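TRNA (cytosine(72)-C(5))-methyltransferase (Pyrococcus horikoshii, PDB 5ZVE) transfers a methyl group from S-adenosyl-L-methionine to C5 of cytosine 72 in several tRNAs, a modification that appears to raise their thermal stability slightly. Local coordinates at residues G52-K55 and K60-R63; P65-G70 and T189-E194. All coordinates share one frame; numbering follows the deposited sequence.

Contact 1: G52-K55 and K60-R63; sequences GELK and KPLR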
# COMPACT_ATOMS: atom_id res chain seq x y z
N GLY A 52 5.49 24.09 2.01
CA GLY A 52 5.64 25.30 1.23
C GLY A 52 5.70 25.01 -0.26
O GLY A 52 5.08 25.71 -1.06
N GLU A 53 6.45 23.97 -0.63
CA GLU A 53 6.59 23.57 -2.03
C GLU A 53 5.29 23.03 -2.61
O GLU A 53 4.96 23.31 -3.77
CB GLU A 53 7.70 22.52 -2.19
CG GLU A 53 9.09 23.07 -1.94
CD GLU A 53 9.43 24.22 -2.87
OE1 GLU A 53 8.99 24.20 -4.04
OE2 GLU A 53 10.13 25.16 -2.42
N LEU A 54 4.56 22.27 -1.81
CA LEU A 54 3.30 21.69 -2.26
C LEU A 54 2.18 22.73 -2.35
O LEU A 54 1.30 22.64 -3.20
CB LEU A 54 2.87 20.55 -1.33
CG LEU A 54 3.82 19.35 -1.29
CD1 LEU A 54 3.41 18.37 -0.20
CD2 LEU A 54 3.85 18.66 -2.65
N LYS A 55 2.22 23.73 -1.47
CA LYS A 55 1.24 24.80 -1.54
C LYS A 55 1.45 25.62 -2.80
O LYS A 55 0.49 26.07 -3.43
CB LYS A 55 1.31 25.69 -0.30
CG LYS A 55 0.55 25.11 0.88
CD LYS A 55 0.77 25.91 2.15
CE LYS A 55 -0.15 25.43 3.27
NZ LYS A 55 0.18 26.06 4.58
N LYS A 60 -3.09 20.97 -1.02
CA LYS A 60 -3.46 21.27 0.36
C LYS A 60 -3.01 20.19 1.34
O LYS A 60 -3.83 19.47 1.91
CB LYS A 60 -4.97 21.49 0.46
CG LYS A 60 -5.45 22.73 -0.29
CD LYS A 60 -6.96 22.89 -0.22
CE LYS A 60 -7.39 24.21 -0.85
NZ LYS A 60 -8.86 24.40 -0.81
N PRO A 61 -1.70 20.07 1.54
CA PRO A 61 -1.22 19.01 2.43
C PRO A 61 -1.59 19.32 3.88
O PRO A 61 -1.61 20.48 4.27
CB PRO A 61 0.30 19.05 2.23
CG PRO A 61 0.57 20.49 1.94
CD PRO A 61 -0.62 21.00 1.16
N LEU A 62 -1.90 18.28 4.65
CA LEU A 62 -2.18 18.46 6.06
C LEU A 62 -1.19 17.65 6.89
O LEU A 62 -0.72 16.60 6.45
CB LEU A 62 -3.62 18.04 6.38
CG LEU A 62 -4.71 18.76 5.61
CD1 LEU A 62 -6.07 18.20 5.96
CD2 LEU A 62 -4.66 20.26 5.91
N ARG A 63 -0.87 18.15 8.08
CA ARG A 63 0.16 17.54 8.92
C ARG A 63 -0.41 16.44 9.82
O ARG A 63 -1.52 16.55 10.32
CB ARG A 63 0.85 18.60 9.78
CG ARG A 63 1.89 19.42 9.03
CD ARG A 63 2.30 20.65 9.82
NE ARG A 63 1.24 21.65 9.80
CZ ARG A 63 1.30 22.80 9.14
NH1 ARG A 63 2.39 23.14 8.47
NH2 ARG A 63 0.27 23.62 9.19
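Leu54, near the end of helix 47-56, rests on the ring of Pro61, where the chain returns to the sheet. This is helix-on-sheet packing in the ferredoxin-like domain: the helix turns back through a short connection to the outermost strand of an antiparallel sheet, strand 62-63, which pairs with 70-74. The register fits such a tight return, since the CA atoms of Leu54 and Pro61 lie 7.0 Å apart and those of Lys55 and Lys60 6.2 Å.

Followed outward, the Leu54 side chain meets the proline at two levels. Its CB lies 4.0 Å from Pro61 CG. The branch carbon CG stands further back, and from it CD1 reaches over to Pro61 CB at 4.0 Å, with Pro61 CG nearly as close to CD1. Two torsions put the methyl there: chi1 (-64°) sets CG anti to the carbonyl carbon, and chi2 (172°) then directs CD1 at the ring. The two side chains cross obliquely, and the contact is wholly apolar. Ile51 and Phe73 close on Pro61 from the helix and from strand 70-74, while Leu59 and Leu171 touch Leu54, consistent with the burial of both.

Lys55 runs along the exposed margin with an extended chain. Its charged end approaches that of Arg63 without touching, and Arg63 NH1 is paired with Glu48. Nearer its root, Lys55 CG comes to 4.3 Å from Pro61 CD.

Contact 2: P65-G70 and T189-E194; sequences PYLPEG and TARVLE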
# COMPACT_ATOMS: atom_id res chain seq x y z
N PRO A 65 -0.27 14.74 13.44
CA PRO A 65 0.17 15.01 14.81
C PRO A 65 0.86 13.81 15.46
O PRO A 65 1.40 13.92 16.56
CB PRO A 65 -1.13 15.37 15.54
CG PRO A 65 -2.17 14.59 14.81
CD PRO A 65 -1.73 14.55 13.37
N TYR A 66 0.84 12.66 14.78
CA TYR A 66 1.46 11.45 15.30
C TYR A 66 2.79 11.13 14.60
O TYR A 66 3.71 10.61 15.22
CB TYR A 66 0.52 10.26 15.14
CG TYR A 66 -0.68 10.27 16.06
CD1 TYR A 66 -0.52 10.15 17.44
CD2 TYR A 66 -1.97 10.34 15.56
CE1 TYR A 66 -1.62 10.13 18.29
CE2 TYR A 66 -3.08 10.32 16.40
CZ TYR A 66 -2.89 10.22 17.76
OH TYR A 66 -3.97 10.20 18.61
N LEU A 67 2.87 11.44 13.32
CA LEU A 67 4.09 11.22 12.55
C LEU A 67 4.63 12.55 12.03
O LEU A 67 4.09 13.11 11.08
CB LEU A 67 3.84 10.28 11.37
CG LEU A 67 3.54 8.81 11.64
CD1 LEU A 67 3.13 8.19 10.34
CD2 LEU A 67 4.76 8.11 12.19
N PRO A 68 5.70 13.05 12.66
CA PRO A 68 6.34 14.30 12.22
C PRO A 68 6.78 14.25 10.75
O PRO A 68 6.99 15.30 10.15
CB PRO A 68 7.54 14.45 13.16
CG PRO A 68 7.69 13.14 13.85
CD PRO A 68 6.35 12.50 13.87
N GLU A 69 6.91 13.05 10.18
CA GLU A 69 7.25 12.95 8.77
C GLU A 69 6.01 12.69 7.91
O GLU A 69 6.12 12.43 6.71
CB GLU A 69 8.29 11.85 8.53
CG GLU A 69 7.82 10.44 8.85
CD GLU A 69 8.05 10.06 10.30
OE1 GLU A 69 7.52 10.76 11.20
OE2 GLU A 69 8.74 9.05 10.55
N GLY A 70 4.83 12.77 8.51
CA GLY A 70 3.60 12.47 7.79
C GLY A 70 2.83 13.67 7.26
O GLY A 70 2.56 14.62 8.00
N THR A 189 4.80 1.34 10.90
CA THR A 189 5.58 0.11 10.95
C THR A 189 7.08 0.37 11.15
O THR A 189 7.69 -0.19 12.06
CB THR A 189 5.38 -0.72 9.65
OG1 THR A 189 4.01 -1.11 9.53
CG2 THR A 189 6.27 -1.96 9.67
N ALA A 190 7.66 1.23 10.32
CA ALA A 190 9.09 1.53 10.41
C ALA A 190 9.43 2.22 11.73
O ALA A 190 10.48 1.98 12.32
CB ALA A 190 9.53 2.38 9.24
N ARG A 191 8.54 3.10 12.18
CA ARG A 191 8.71 3.76 13.47
C ARG A 191 8.73 2.75 14.63
O ARG A 191 9.60 2.80 15.50
CB ARG A 191 7.60 4.78 13.69
CG ARG A 191 7.85 6.10 12.99
CD ARG A 191 8.72 7.00 13.85
NE ARG A 191 8.88 8.33 13.27
CZ ARG A 191 9.54 9.32 13.86
NH1 ARG A 191 10.08 9.14 15.06
NH2 ARG A 191 9.63 10.50 13.26
N VAL A 192 7.76 1.84 14.61
CA VAL A 192 7.60 0.85 15.66
C VAL A 192 8.81 -0.10 15.73
O VAL A 192 9.09 -0.70 16.77
CB VAL A 192 6.27 0.07 15.45
CG1 VAL A 192 6.20 -1.20 16.28
CG2 VAL A 192 5.08 0.98 15.72
N LEU A 193 9.56 -0.17 14.64
CA LEU A 193 10.79 -0.96 14.61
C LEU A 193 11.89 -0.30 15.44
O LEU A 193 12.77 -0.99 15.97
CB LEU A 193 11.27 -1.17 13.18
CG LEU A 193 12.49 -2.07 13.03
CD1 LEU A 193 12.20 -3.47 13.57
CD2 LEU A 193 12.96 -2.15 11.59
N GLU A 194 11.83 1.02 15.54
CA GLU A 194 12.82 1.82 16.26
C GLU A 194 14.26 1.47 15.86
O GLU A 194 15.05 1.05 16.71
CB GLU A 194 12.66 1.66 17.77
CG GLU A 194 11.30 2.03 18.32
CD GLU A 194 11.24 1.91 19.84
OE1 GLU A 194 12.31 1.88 20.48
OE2 GLU A 194 10.12 1.85 20.39
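Arg191 and Glu69 form a two-pronged salt bridge: NE donates to OE2 at 2.8 Å and NH2 to OE1 at 3.0 Å. Both bonds are bent, with an N-H...O angle of 147° at OE2, and the carboxylate and guanidinium planes stand 59° apart. OE2 is met through its syn lone pair, whereas NH2 approaches OE1 on the syn side but well out of the carboxylate plane.

Apolar neighbours flank the arginine. Pro68 CG lies 3.3 Å from NH2, oblique to the guanidinium, and lower on the chain Leu67 CD2 touches Arg191 CG at 3.8 Å. Arg191 CB already points at the loop; after a bend at chi2 (-84°), the extended outer chain carries the guanidinium to Glu69. An alanine in place of Arg191 would probably leave the largely buried Glu69 carboxylate without its charged mate and open a gap beside Pro68.

Residues 65-70 form the loop between strands 62-63 and 70-74 of the ferredoxin-like domain, and helix 184-193 belongs to the Rossmann-like methyltransferase part, so the salt bridge ties two domains together. Behind it, a type I turn from Leu67 to Gly70, closed by Gly70 N to Leu67 O at 2.7 Å, and backbone bonding between Glu69 and Val40 probably help to position Glu69. Glu69 OE2 has a second partner, His214 NE2 on helix 210-218, and Leu218 of the same helix touches Arg191.

How the contacts relate
Contact 1 precedes contact 2 along the chain, and only Ser64 separates segment 60-63 from segment 65-70, yet the two contacts lie about 19 Å apart, centre to centre. Contact 1 is internal to the ferredoxin-like domain and is remote from the cofactor site; contact 2 carries the same hairpin, at its loop, onto the methyltransferase domain. Arg47, at the start of helix 47-56, connects the two regions by touching Arg63 and bonding Gly70 O. Toward the cofactor, the side chain of Arg191 is about 10 Å from that of Lys211, which binds S-adenosyl-L-methionine, and about 13 Å from the bound S-adenosylhomocysteine. Contact 2 is therefore near the cofactor pocket without lining it.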